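Quinone reductase (Klebsiella pneumoniae subsp. pneumoniae, PDB 4GI5) binds FAD in a flavodoxin-like fold and probably reduces quinones with electrons taken from NADH or NADPH. Local coordinates at residues L27-H31 against P128-W134; N38-K42 against F118-L122; F164-M170 against P206-P212; L211-F216 against A233-R237. All coordinates share one frame; numbering follows the deposited sequence.

Overall arrangement
All four contacts belong to one flavodoxin-like domain and reach the same five-stranded parallel sheet, whose strands run in the order 55-60, 24-29, 115-121, 168-174, 209-216. Interactions 1 and 2 come first along the chain, interaction 2 nested inside the loop that interaction 1 closes; their centres lie about 10 Å apart. Interactions 3 and 4 follow in series, share Leu211 and Pro212, and have centres about 15 Å apart. Helix 224-239 packs beside helix 37-51, where Leu234 meets Leu41. The first two contacts place strand ends and the start of helix 37-51 at the FAD, while interactions 3 and 4 pack the outermost strand 209-216 against its neighbour 168-174 and helix 224-239.

Interaction 1 (L27-H31 against P128-W134); sequences LIYAH and PAIMKGW. With FAD (flavin-adenine dinucleotide), chain H.
Ile28 lies over one face of the Trp134 indole: its CG1 stands 4.2 Å from the centroid of the six-membered ring, 23° off the ring normal, a CH-pi contact. The end of the same branch, Ile28 CD1, comes within 3.5 Å of Trp134 CZ2. A branched aliphatic chain suits this place because CG1 and CD1 lie against the indole, while CG2, also over that face, reaches the methyl of Met131. That residue is a selenomethionine whose chain runs extended from CA to SE and then bends (chi3 -105°), which brings CE up to the strand backbone, 3.3 Å from Ile28 O and 3.7 Å from Ala30 CB. Ala30 is small enough to let the helix come close; its CB also meets Ile130 CG2 at 4.0 Å, and Pro128, in the N-cap position of helix 129-138, touches it through CG. The contact thus joins the first strand of the flavodoxin-like fold to the helix that follows strand 115-121. On the subunit interface, Lys132 of that helix hydrogen-bonds to Trp123 O and Met127 O of the second subunit. Just past the strand, the His31 imidazole points away from the helix, and NE2 donates to FAD O2P (2.8 Å, 156°), which lies at the ring edge, near its plane, while ND1 pairs with Glu33 N. Trp134 NE1 is bound by Glu106 outside the interface. The direct contact between these segments is therefore apolar, and the polar chemistry lies at the strand's end, where His31 meets the phosphate.

Interaction 2 (N38-K42 against F118-L122); sequences NGALK and FQFPL. With FAD (flavin-adenine dinucleotide), chain H.
Gln119 reaches from the strand with CG anti to its backbone N (chi1 -176°) and the rest of its chain extended, long enough to carry the amide across to the first turn of helix 37-51. There NE2 spends itself on a single residue, donating to Asn38 O at 2.9 Å and to Asn38 OD1 at 3.0 Å, the second bond being the straighter (162°). Both acceptors lie close to the plane of the Gln119 amide, and the two side-chain amides slide past each other nearly coplanar, 29° apart. Asparagine suits its place because one amide serves both sides: OD1 accepts from Gln119, while ND2 donates to FAD O1P at 2.9 Å. Asn38 N reaches the same oxygen, and ND2 also bonds to Thr174 OG1. In this flavodoxin-like fold, the start of the helix after the first strand thus meets the FAD phosphate, and the helix dipole would probably help to balance its charge. Gln119 OE1 is buried with no polar partner in the model, resting 3.4 Å from Lys42 CA. Further along the strand, Pro121 sets its ring beside the Asn38 amide and touches the ribityl chain with CB, 3.8 Å from FAD O4'. Leu122 O accepts from FAD O2' at 2.8 Å.

Interaction 3 (F164-M170 against P206-P212); sequences FVGKRAM and PGFEVLP
Pro206 meets Phe164 twice: its carbonyl O accepts from Phe164 N at 2.9 Å, and its CG lies 3.5 Å from Phe164 CD2. Gly207 follows with positive phi (107°), a conformation suited to glycine, since a CB would run into Val165 CG2 and the preceding carbonyl O; it is the C-prime residue of the Schellman motif that ends helix 196-204. Phe208 is then packed on both faces. Phe164 CB sits over the centre of one, 3.8 Å from the ring centroid, and Ala169 CB, a single methyl small enough to come close, lies over the opposite face, 3.7 Å from the centroid and offset toward the rim. The Phe164 and Phe208 rings themselves meet obliquely, with planes at 34°. At Glu209 the parallel bridging begins: its N donates to Lys167 O, and its O accepts from Ala169 N at 3.0 Å. Its carboxylate makes a long salt bridge, Arg168 NE to Glu209 OE1 3.5 Å. The stronger hold on Arg168 lies outside: NH1 hydrogen-bonds to Leu241 O and Thr244 O. Val210 pairs with Ala169 and sends its side chain toward helix 196-204, whereas Leu211 N closes on Ala169 O at 2.8 Å and its CD2 lies against Arg168 NH1. Pro212 O approaches Met170 CG. Strand 168-174 is thus flanked by 115-121 and by edge strand 209-216, with Leu203 of helix 196-204 packing on Ala169, Phe208 and Val210, and Arg237 of helix 224-239 touching Met170 and Leu211.

Interaction 4 (L211-F216 against A233-R237); sequences LPPLVF and ALAER
Phe216 presents its ring edge to helix 224-239, with Ala233 CB near the ring plane and 3.9 Å from CE1; the guanidinium of Arg237 likewise meets the strand along its edge, where Pro212 O, Pro213 O and Leu211 CB all lie near its plane. The two elements form the last beta-alpha unit of the flavodoxin-like sheet: strand segment 214-216 and helix segment 233-237 run almost antiparallel, at 176°. Ala233 suits the place by its size, since it lets the aromatic edge come up to the helix. Between the two flat groups Leu214 inserts its branched end, CD2 reaching Leu234 CD1 at 3.8 Å while CD1 lies along the aliphatic part of Arg237, 4.1 Å from CG. Arginine suits its position by combining that aliphatic stem with a charged end: bent at chi2 and chi3 (-58° and -46°), the chain passes Leu214 and brings its guanidinium to the adjacent prolines, Pro212 and Pro213. Pro212 O takes two bonds, from Arg237 NH1 at 3.0 Å and from Arg237 NH2 at 2.8 Å. Both nitrogens come from the same face of the carbonyl plane, NH2 only tilted from it and NH1 well above it.

Interaction 1 (L27-H31 against P128-W134)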
# COMPACT_ATOMS: atom_id res chain seq x y z
N LEU B 27 11.51 11.10 12.11
CA LEU B 27 11.22 9.63 12.07
C LEU B 27 9.73 9.43 12.20
O LEU B 27 9.09 9.84 13.19
CB LEU B 27 11.94 8.86 13.20
CG LEU B 27 11.59 7.35 13.31
CD1 LEU B 27 12.15 6.59 12.17
CD2 LEU B 27 12.18 6.77 14.58
N ILE B 28 9.13 8.90 11.13
CA ILE B 28 7.70 8.50 11.14
C ILE B 28 7.71 7.04 11.47
O ILE B 28 8.29 6.22 10.70
CB ILE B 28 7.00 8.79 9.79
CG1 ILE B 28 7.19 10.21 9.23
CG2 ILE B 28 5.52 8.50 9.98
CD1 ILE B 28 6.71 11.26 10.19
N TYR B 29 7.04 6.61 12.54
CA TYR B 29 7.19 5.26 13.12
C TYR B 29 5.81 4.66 13.36
O TYR B 29 4.95 5.27 13.96
CB TYR B 29 7.96 5.35 14.45
CG TYR B 29 7.89 4.15 15.35
CD1 TYR B 29 8.69 3.00 15.11
CD2 TYR B 29 7.04 4.11 16.43
CE1 TYR B 29 8.59 1.91 15.97
CE2 TYR B 29 6.96 3.00 17.27
CZ TYR B 29 7.80 1.92 17.02
OH TYR B 29 7.66 0.84 17.87
N ALA B 30 5.57 3.47 12.83
CA ALA B 30 4.32 2.75 12.93
C ALA B 30 4.45 1.36 13.51
O ALA B 30 4.71 0.42 12.81
CB ALA B 30 3.66 2.67 11.53
N HIS B 31 4.31 1.23 14.85
CA HIS B 31 4.20 -0.09 15.45
C HIS B 31 3.42 0.09 16.73
O HIS B 31 3.73 1.03 17.45
CB HIS B 31 5.57 -0.73 15.76
CG HIS B 31 5.45 -2.19 15.99
ND1 HIS B 31 4.83 -2.74 17.10
CD2 HIS B 31 5.79 -3.26 15.20
CE1 HIS B 31 4.87 -4.04 17.04
NE2 HIS B 31 5.41 -4.38 15.88
N PRO B 128 1.76 -0.51 7.24
CA PRO B 128 0.58 -0.62 8.17
C PRO B 128 -0.43 0.51 7.84
O PRO B 128 -0.04 1.62 7.48
CB PRO B 128 1.19 -0.43 9.56
CG PRO B 128 2.61 -0.94 9.36
CD PRO B 128 3.03 -0.42 8.03
N ALA B 129 -1.71 0.20 7.96
CA ALA B 129 -2.74 1.19 7.73
C ALA B 129 -2.54 2.54 8.38
O ALA B 129 -2.85 3.58 7.80
CB ALA B 129 -4.10 0.63 8.06
N ILE B 130 -2.09 2.57 9.63
CA ILE B 130 -1.99 3.83 10.32
C ILE B 130 -0.97 4.77 9.64
O ILE B 130 -1.18 5.99 9.58
CB ILE B 130 -1.66 3.64 11.84
CG1 ILE B 130 -1.94 4.91 12.61
CG2 ILE B 130 -0.27 3.20 12.07
CD1 ILE B 130 -1.90 4.65 14.15
N MSE B 131 0.07 4.17 9.08
CA MSE B 131 1.11 4.91 8.32
C MSE B 131 0.55 5.36 6.97
O MSE B 131 0.79 6.49 6.52
CB MSE B 131 2.50 4.23 8.11
CG MSE B 131 3.68 5.30 7.71
SE MSE B 131 5.08 4.04 7.43
CE MSE B 131 5.77 4.74 9.23
N LYS B 132 -0.16 4.48 6.28
CA LYS B 132 -0.83 4.88 5.05
C LYS B 132 -1.79 6.03 5.33
O LYS B 132 -1.94 6.94 4.52
CB LYS B 132 -1.63 3.74 4.49
CG LYS B 132 -2.36 4.01 3.15
CD LYS B 132 -1.29 4.34 2.11
CE LYS B 132 -1.82 4.77 0.81
NZ LYS B 132 -3.15 5.22 0.46
N GLY B 133 -2.41 6.05 6.50
CA GLY B 133 -3.28 7.17 6.84
C GLY B 133 -2.58 8.48 7.13
O GLY B 133 -3.15 9.53 6.86
N TRP B 134 -1.36 8.42 7.63
CA TRP B 134 -0.49 9.55 7.66
C TRP B 134 -0.21 10.13 6.28
O TRP B 134 -0.42 11.33 6.04
CB TRP B 134 0.73 9.25 8.43
CG TRP B 134 1.71 10.33 8.65
CD1 TRP B 134 1.80 11.13 9.84
CD2 TRP B 134 2.71 10.83 7.78
NE1 TRP B 134 2.87 12.02 9.72
CE2 TRP B 134 3.38 11.91 8.47
CE3 TRP B 134 3.11 10.51 6.47
CZ2 TRP B 134 4.42 12.62 7.88
CZ3 TRP B 134 4.18 11.23 5.89
CH2 TRP B 134 4.83 12.25 6.63
PA FAD H . 8.10 -8.55 17.11
O1A FAD H . 7.93 -7.50 18.13
O2A FAD H . 7.15 -9.62 16.83
O5B FAD H . 9.51 -9.34 17.38
C5B FAD H . 10.16 -10.24 16.47
C4B FAD H . 11.24 -10.97 17.20
O4B FAD H . 12.29 -10.06 17.44
C3B FAD H . 10.77 -11.61 18.49
O3B FAD H . 11.28 -12.93 18.45
C2B FAD H . 11.52 -10.75 19.47
O2B FAD H . 11.75 -11.41 20.75
C1B FAD H . 12.79 -10.32 18.82
N9A FAD H . 13.32 -9.09 19.47
C8A FAD H . 12.65 -7.91 19.97
N7A FAD H . 13.48 -7.05 20.51
C5A FAD H . 14.65 -7.76 20.46
C6A FAD H . 16.00 -7.55 20.97
N6A FAD H . 16.16 -6.39 21.51
N1A FAD H . 17.01 -8.47 20.76
C2A FAD H . 16.75 -9.59 20.10
N3A FAD H . 15.47 -9.87 19.63
C4A FAD H . 14.56 -8.98 19.80
N1 FAD H . 6.01 -10.34 6.42
C2 FAD H . 6.36 -10.27 5.11
O2 FAD H . 7.53 -10.65 4.70
N3 FAD H . 5.47 -9.80 4.16
C4 FAD H . 4.20 -9.50 4.46
O4 FAD H . 3.44 -9.00 3.63
C4X FAD H . 3.81 -9.61 5.84
N5 FAD H . 2.54 -9.25 6.22
C5X FAD H . 2.19 -9.24 7.60
C6 FAD H . 1.01 -8.81 7.98
C7 FAD H . 0.68 -8.68 9.33
C7M FAD H . -0.65 -8.17 9.74
C8 FAD H . 1.61 -9.11 10.30
C8M FAD H . 1.24 -9.04 11.76
C9 FAD H . 2.83 -9.58 9.94
C9A FAD H . 3.17 -9.63 8.55
N10 FAD H . 4.44 -9.97 8.14
C10 FAD H . 4.80 -9.95 6.80
C1' FAD H . 5.51 -10.31 9.09
C2' FAD H . 6.01 -8.97 9.63
O2' FAD H . 6.71 -8.13 8.71
C3' FAD H . 6.94 -9.19 10.87
O3' FAD H . 6.06 -9.80 11.85
C4' FAD H . 7.50 -7.90 11.48
O4' FAD H . 8.46 -7.38 10.62
C5' FAD H . 8.24 -8.22 12.80
O5' FAD H . 8.59 -7.01 13.40
P FAD H . 7.90 -6.68 14.86
O1P FAD H . 8.48 -5.40 15.32
O2P FAD H . 6.44 -6.78 14.85
O3P FAD H . 8.55 -7.92 15.67

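Interaction 2 (N38-K42 against F118-L122)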
# COMPACT_ATOMS: atom_id res chain seq x y z
N ASN B 38 10.62 -3.63 16.29
CA ASN B 38 10.58 -2.27 15.78
C ASN B 38 10.82 -1.17 16.85
O ASN B 38 11.54 -0.22 16.63
CB ASN B 38 9.26 -1.98 15.05
CG ASN B 38 9.37 -2.33 13.57
OD1 ASN B 38 9.79 -1.48 12.79
ND2 ASN B 38 9.13 -3.57 13.23
N GLY B 39 10.22 -1.37 17.99
CA GLY B 39 10.43 -0.43 19.06
C GLY B 39 11.93 -0.36 19.44
O GLY B 39 12.48 0.75 19.74
N ALA B 40 12.56 -1.51 19.54
CA ALA B 40 14.00 -1.59 19.84
C ALA B 40 14.84 -0.87 18.82
O ALA B 40 15.83 -0.18 19.11
CB ALA B 40 14.43 -3.03 20.04
N LEU B 41 14.56 -1.11 17.51
CA LEU B 41 15.29 -0.45 16.50
C LEU B 41 15.08 1.03 16.42
O LEU B 41 16.01 1.78 16.17
CB LEU B 41 14.93 -1.11 15.14
CG LEU B 41 15.31 -2.57 14.93
CD1 LEU B 41 14.58 -3.12 13.64
CD2 LEU B 41 16.79 -2.72 14.71
N LYS B 42 13.86 1.47 16.72
CA LYS B 42 13.51 2.88 16.76
C LYS B 42 14.36 3.57 17.88
O LYS B 42 14.97 4.61 17.67
CB LYS B 42 12.05 3.06 17.10
CG LYS B 42 11.72 4.51 17.54
CD LYS B 42 10.38 4.81 18.07
CE LYS B 42 9.94 3.90 19.14
NZ LYS B 42 10.15 4.58 20.46
N PHE B 118 11.00 6.64 7.38
CA PHE B 118 9.74 5.93 7.64
C PHE B 118 10.10 4.53 8.11
O PHE B 118 10.71 3.74 7.36
CB PHE B 118 8.87 5.82 6.37
CG PHE B 118 8.45 7.15 5.82
CD1 PHE B 118 9.31 7.96 5.11
CD2 PHE B 118 7.17 7.59 6.08
CE1 PHE B 118 8.86 9.20 4.61
CE2 PHE B 118 6.74 8.79 5.54
CZ PHE B 118 7.56 9.57 4.88
N GLN B 119 9.67 4.17 9.33
CA GLN B 119 10.00 2.91 9.89
C GLN B 119 8.72 2.13 10.23
O GLN B 119 7.84 2.64 10.89
CB GLN B 119 10.78 3.04 11.21
CG GLN B 119 11.20 1.76 11.76
CD GLN B 119 11.72 1.83 13.15
OE1 GLN B 119 12.23 2.86 13.58
NE2 GLN B 119 11.62 0.70 13.84
N PHE B 120 8.66 0.91 9.67
CA PHE B 120 7.49 0.06 9.79
C PHE B 120 7.76 -1.40 9.53
O PHE B 120 8.64 -1.75 8.77
CB PHE B 120 6.36 0.55 8.88
CG PHE B 120 6.72 0.61 7.42
CD1 PHE B 120 7.32 1.74 6.91
CD2 PHE B 120 6.41 -0.44 6.54
CE1 PHE B 120 7.69 1.81 5.60
CE2 PHE B 120 6.68 -0.33 5.19
CZ PHE B 120 7.39 0.78 4.72
N PRO B 121 7.00 -2.31 10.19
CA PRO B 121 6.96 -3.71 9.73
C PRO B 121 6.20 -3.77 8.40
O PRO B 121 5.20 -3.05 8.22
CB PRO B 121 6.15 -4.41 10.84
CG PRO B 121 5.24 -3.30 11.31
CD PRO B 121 5.97 -2.02 11.21
N LEU B 122 6.65 -4.62 7.52
CA LEU B 122 5.92 -4.92 6.29
C LEU B 122 4.70 -5.70 6.63
O LEU B 122 4.79 -6.82 7.17
CB LEU B 122 6.88 -5.65 5.31
CG LEU B 122 6.35 -5.66 3.88
CD1 LEU B 122 6.28 -4.29 3.25
CD2 LEU B 122 7.25 -6.57 3.11
PA FAD H . 8.10 -8.55 17.11
O1A FAD H . 7.93 -7.50 18.13
O2A FAD H . 7.15 -9.62 16.83
O5B FAD H . 9.51 -9.34 17.38
C5B FAD H . 10.16 -10.24 16.47
C4B FAD H . 11.24 -10.97 17.20
O4B FAD H . 12.29 -10.06 17.44
C3B FAD H . 10.77 -11.61 18.49
O3B FAD H . 11.28 -12.93 18.45
C2B FAD H . 11.52 -10.75 19.47
O2B FAD H . 11.75 -11.41 20.75
C1B FAD H . 12.79 -10.32 18.82
N9A FAD H . 13.32 -9.09 19.47
C8A FAD H . 12.65 -7.91 19.97
N7A FAD H . 13.48 -7.05 20.51
C5A FAD H . 14.65 -7.76 20.46
C6A FAD H . 16.00 -7.55 20.97
N6A FAD H . 16.16 -6.39 21.51
N1A FAD H . 17.01 -8.47 20.76
C2A FAD H . 16.75 -9.59 20.10
N3A FAD H . 15.47 -9.87 19.63
C4A FAD H . 14.56 -8.98 19.80
N1 FAD H . 6.01 -10.34 6.42
C2 FAD H . 6.36 -10.27 5.11
O2 FAD H . 7.53 -10.65 4.70
N3 FAD H . 5.47 -9.80 4.16
C4 FAD H . 4.20 -9.50 4.46
O4 FAD H . 3.44 -9.00 3.63
C4X FAD H . 3.81 -9.61 5.84
N5 FAD H . 2.54 -9.25 6.22
C5X FAD H . 2.19 -9.24 7.60
C6 FAD H . 1.01 -8.81 7.98
C7 FAD H . 0.68 -8.68 9.33
C7M FAD H . -0.65 -8.17 9.74
C8 FAD H . 1.61 -9.11 10.30
C8M FAD H . 1.24 -9.04 11.76
C9 FAD H . 2.83 -9.58 9.94
C9A FAD H . 3.17 -9.63 8.55
N10 FAD H . 4.44 -9.97 8.14
C10 FAD H . 4.80 -9.95 6.80
C1' FAD H . 5.51 -10.31 9.09
C2' FAD H . 6.01 -8.97 9.63
O2' FAD H . 6.71 -8.13 8.71
C3' FAD H . 6.94 -9.19 10.87
O3' FAD H . 6.06 -9.80 11.85
C4' FAD H . 7.50 -7.90 11.48
O4' FAD H . 8.46 -7.38 10.62
C5' FAD H . 8.24 -8.22 12.80
O5' FAD H . 8.59 -7.01 13.40
P FAD H . 7.90 -6.68 14.86
O1P FAD H . 8.48 -5.40 15.32
O2P FAD H . 6.44 -6.78 14.85
O3P FAD H . 8.55 -7.92 15.67

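Interaction 3 (F164-M170 against P206-P212)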
# COMPACT_ATOMS: atom_id res chain seq x y z
N PHE B 164 9.33 18.85 -1.26
CA PHE B 164 10.37 18.20 -0.53
C PHE B 164 11.74 18.18 -1.21
O PHE B 164 12.66 17.53 -0.77
CB PHE B 164 9.97 16.79 0.01
CG PHE B 164 8.61 16.78 0.73
CD1 PHE B 164 8.24 17.80 1.60
CD2 PHE B 164 7.76 15.70 0.56
CE1 PHE B 164 6.99 17.84 2.19
CE2 PHE B 164 6.57 15.65 1.22
CZ PHE B 164 6.14 16.74 2.00
N VAL B 165 11.86 18.91 -2.31
CA VAL B 165 13.15 18.99 -3.00
C VAL B 165 14.23 19.48 -2.01
O VAL B 165 13.98 20.43 -1.24
CB VAL B 165 13.09 19.96 -4.20
CG1 VAL B 165 14.50 20.17 -4.77
CG2 VAL B 165 12.33 19.35 -5.29
N GLY B 166 15.37 18.85 -2.07
CA GLY B 166 16.46 19.17 -1.13
C GLY B 166 16.48 18.32 0.09
O GLY B 166 17.40 18.45 0.95
N LYS B 167 15.42 17.50 0.28
CA LYS B 167 15.36 16.66 1.50
C LYS B 167 15.62 15.27 1.04
O LYS B 167 15.47 14.94 -0.14
CB LYS B 167 13.97 16.69 2.18
CG LYS B 167 13.49 18.05 2.56
CD LYS B 167 12.13 18.08 3.23
CE LYS B 167 11.54 19.49 3.36
NZ LYS B 167 12.30 20.21 4.39
N ARG B 168 16.02 14.40 1.97
CA ARG B 168 16.31 12.96 1.70
C ARG B 168 15.29 12.15 2.52
O ARG B 168 14.82 12.60 3.55
CB ARG B 168 17.71 12.59 2.18
CG ARG B 168 18.78 13.14 1.25
CD ARG B 168 20.25 12.91 1.80
NE ARG B 168 21.09 13.04 0.53
CZ ARG B 168 22.01 12.19 0.04
NH1 ARG B 168 22.46 11.11 0.71
NH2 ARG B 168 22.54 12.46 -1.15
N ALA B 169 14.94 11.00 2.00
CA ALA B 169 13.99 10.04 2.69
C ALA B 169 14.52 8.64 2.54
O ALA B 169 15.24 8.25 1.58
CB ALA B 169 12.59 10.20 2.05
N MSE B 170 14.22 7.78 3.49
CA MSE B 170 14.66 6.37 3.48
C MSE B 170 13.58 5.56 4.24
O MSE B 170 12.99 6.07 5.20
CB MSE B 170 15.92 6.25 4.34
CG MSE B 170 16.43 4.87 4.25
SE MSE B 170 18.17 4.77 5.31
CE MSE B 170 17.59 4.80 7.17
N PRO B 206 6.79 13.75 -4.30
CA PRO B 206 6.80 15.15 -3.83
C PRO B 206 8.23 15.76 -3.69
O PRO B 206 8.40 16.83 -3.11
CB PRO B 206 6.09 15.03 -2.46
CG PRO B 206 6.48 13.66 -1.99
CD PRO B 206 6.41 12.82 -3.19
N GLY B 207 9.21 15.07 -4.20
CA GLY B 207 10.54 15.60 -4.47
C GLY B 207 11.68 15.19 -3.59
O GLY B 207 12.78 15.72 -3.72
N PHE B 208 11.49 14.17 -2.72
CA PHE B 208 12.59 13.66 -1.93
C PHE B 208 13.66 13.08 -2.85
O PHE B 208 13.34 12.52 -3.88
CB PHE B 208 12.20 12.55 -1.00
CG PHE B 208 11.45 13.01 0.25
CD1 PHE B 208 12.08 13.67 1.30
CD2 PHE B 208 10.14 12.68 0.43
CE1 PHE B 208 11.36 13.99 2.44
CE2 PHE B 208 9.46 13.00 1.56
CZ PHE B 208 10.07 13.67 2.60
N GLU B 209 14.92 13.16 -2.41
CA GLU B 209 15.95 12.19 -2.87
C GLU B 209 15.76 10.91 -2.03
O GLU B 209 15.84 11.02 -0.81
CB GLU B 209 17.34 12.79 -2.63
CG GLU B 209 17.58 14.00 -3.50
CD GLU B 209 19.06 14.37 -3.47
OE1 GLU B 209 19.63 14.44 -2.36
OE2 GLU B 209 19.67 14.46 -4.54
N VAL B 210 15.50 9.78 -2.68
CA VAL B 210 15.19 8.60 -1.94
C VAL B 210 16.45 7.73 -1.82
O VAL B 210 17.07 7.35 -2.81
CB VAL B 210 14.09 7.80 -2.65
CG1 VAL B 210 13.66 6.63 -1.77
CG2 VAL B 210 12.95 8.76 -3.05
N LEU B 211 16.84 7.43 -0.60
CA LEU B 211 17.94 6.53 -0.40
C LEU B 211 17.51 5.10 -0.54
O LEU B 211 16.33 4.77 -0.27
CB LEU B 211 18.54 6.78 0.98
CG LEU B 211 18.88 8.21 1.30
CD1 LEU B 211 19.55 8.23 2.63
CD2 LEU B 211 19.83 8.73 0.28
N PRO B 212 18.42 4.16 -0.86
CA PRO B 212 18.09 2.73 -0.83
C PRO B 212 17.52 2.32 0.49
O PRO B 212 17.97 2.86 1.53
CB PRO B 212 19.45 2.03 -1.08
CG PRO B 212 20.20 3.05 -1.87
CD PRO B 212 19.86 4.37 -1.24

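Interaction 4 (L211-F216 against A233-R237)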
# COMPACT_ATOMS: atom_id res chain seq x y z
N LEU B 211 16.84 7.43 -0.60
CA LEU B 211 17.94 6.53 -0.40
C LEU B 211 17.51 5.10 -0.54
O LEU B 211 16.33 4.77 -0.27
CB LEU B 211 18.54 6.78 0.98
CG LEU B 211 18.88 8.21 1.30
CD1 LEU B 211 19.55 8.23 2.63
CD2 LEU B 211 19.83 8.73 0.28
N PRO B 212 18.42 4.16 -0.86
CA PRO B 212 18.09 2.73 -0.83
C PRO B 212 17.52 2.32 0.49
O PRO B 212 17.97 2.86 1.53
CB PRO B 212 19.45 2.03 -1.08
CG PRO B 212 20.20 3.05 -1.87
CD PRO B 212 19.86 4.37 -1.24
N PRO B 213 16.48 1.52 0.49
CA PRO B 213 15.85 1.14 1.76
C PRO B 213 16.73 0.23 2.59
O PRO B 213 17.55 -0.49 2.01
CB PRO B 213 14.60 0.42 1.29
CG PRO B 213 14.96 -0.18 -0.05
CD PRO B 213 15.85 0.84 -0.65
N LEU B 214 16.50 0.23 3.89
CA LEU B 214 17.10 -0.74 4.78
C LEU B 214 16.02 -1.77 5.13
O LEU B 214 15.01 -1.40 5.72
CB LEU B 214 17.51 -0.02 6.04
CG LEU B 214 18.09 -0.93 7.11
CD1 LEU B 214 19.28 -1.75 6.61
CD2 LEU B 214 18.50 -0.09 8.29
N VAL B 215 16.17 -2.93 4.60
CA VAL B 215 15.22 -4.00 4.80
C VAL B 215 15.84 -5.22 5.49
O VAL B 215 16.88 -5.76 5.06
CB VAL B 215 14.61 -4.49 3.45
CG1 VAL B 215 13.52 -5.53 3.66
CG2 VAL B 215 14.12 -3.29 2.68
N PHE B 216 15.20 -5.60 6.59
CA PHE B 216 15.56 -6.77 7.33
C PHE B 216 14.59 -7.92 7.07
O PHE B 216 13.36 -7.75 7.05
CB PHE B 216 15.57 -6.48 8.82
CG PHE B 216 16.54 -5.41 9.24
CD1 PHE B 216 17.91 -5.46 8.87
CD2 PHE B 216 16.12 -4.29 9.88
CE1 PHE B 216 18.81 -4.49 9.28
CE2 PHE B 216 17.07 -3.31 10.30
CZ PHE B 216 18.36 -3.42 10.03
N ALA B 233 23.96 -2.88 10.94
CA ALA B 233 23.49 -2.40 9.60
C ALA B 233 22.78 -1.06 9.69
O ALA B 233 23.05 -0.17 8.91
CB ALA B 233 22.61 -3.51 8.95
N LEU B 234 21.91 -0.91 10.70
CA LEU B 234 21.22 0.29 10.95
C LEU B 234 22.20 1.46 11.25
O LEU B 234 22.12 2.53 10.71
CB LEU B 234 20.19 0.05 12.03
CG LEU B 234 19.42 1.25 12.54
CD1 LEU B 234 18.68 1.97 11.46
CD2 LEU B 234 18.37 0.82 13.58
N ALA B 235 23.16 1.21 12.11
CA ALA B 235 24.05 2.28 12.48
C ALA B 235 24.83 2.73 11.25
O ALA B 235 25.06 3.95 11.08
CB ALA B 235 24.99 1.75 13.66
N GLU B 236 25.22 1.80 10.42
CA GLU B 236 26.00 2.09 9.18
C GLU B 236 25.17 2.94 8.25
O GLU B 236 25.65 3.91 7.71
CB GLU B 236 26.53 0.80 8.50
CG GLU B 236 26.89 0.80 7.01
CD GLU B 236 27.85 1.82 6.54
OE1 GLU B 236 28.70 2.23 7.36
OE2 GLU B 236 27.79 2.17 5.32
N ARG B 237 23.85 2.64 8.10
CA ARG B 237 23.03 3.54 7.32
C ARG B 237 22.84 4.92 7.88
O ARG B 237 22.85 5.94 7.18
CB ARG B 237 21.60 2.86 7.02
CG ARG B 237 21.65 1.58 6.22
CD ARG B 237 22.32 1.62 4.82
NE ARG B 237 21.81 2.76 4.15
CZ ARG B 237 20.72 2.73 3.33
NH1 ARG B 237 20.10 1.63 3.16
NH2 ARG B 237 20.28 3.82 2.82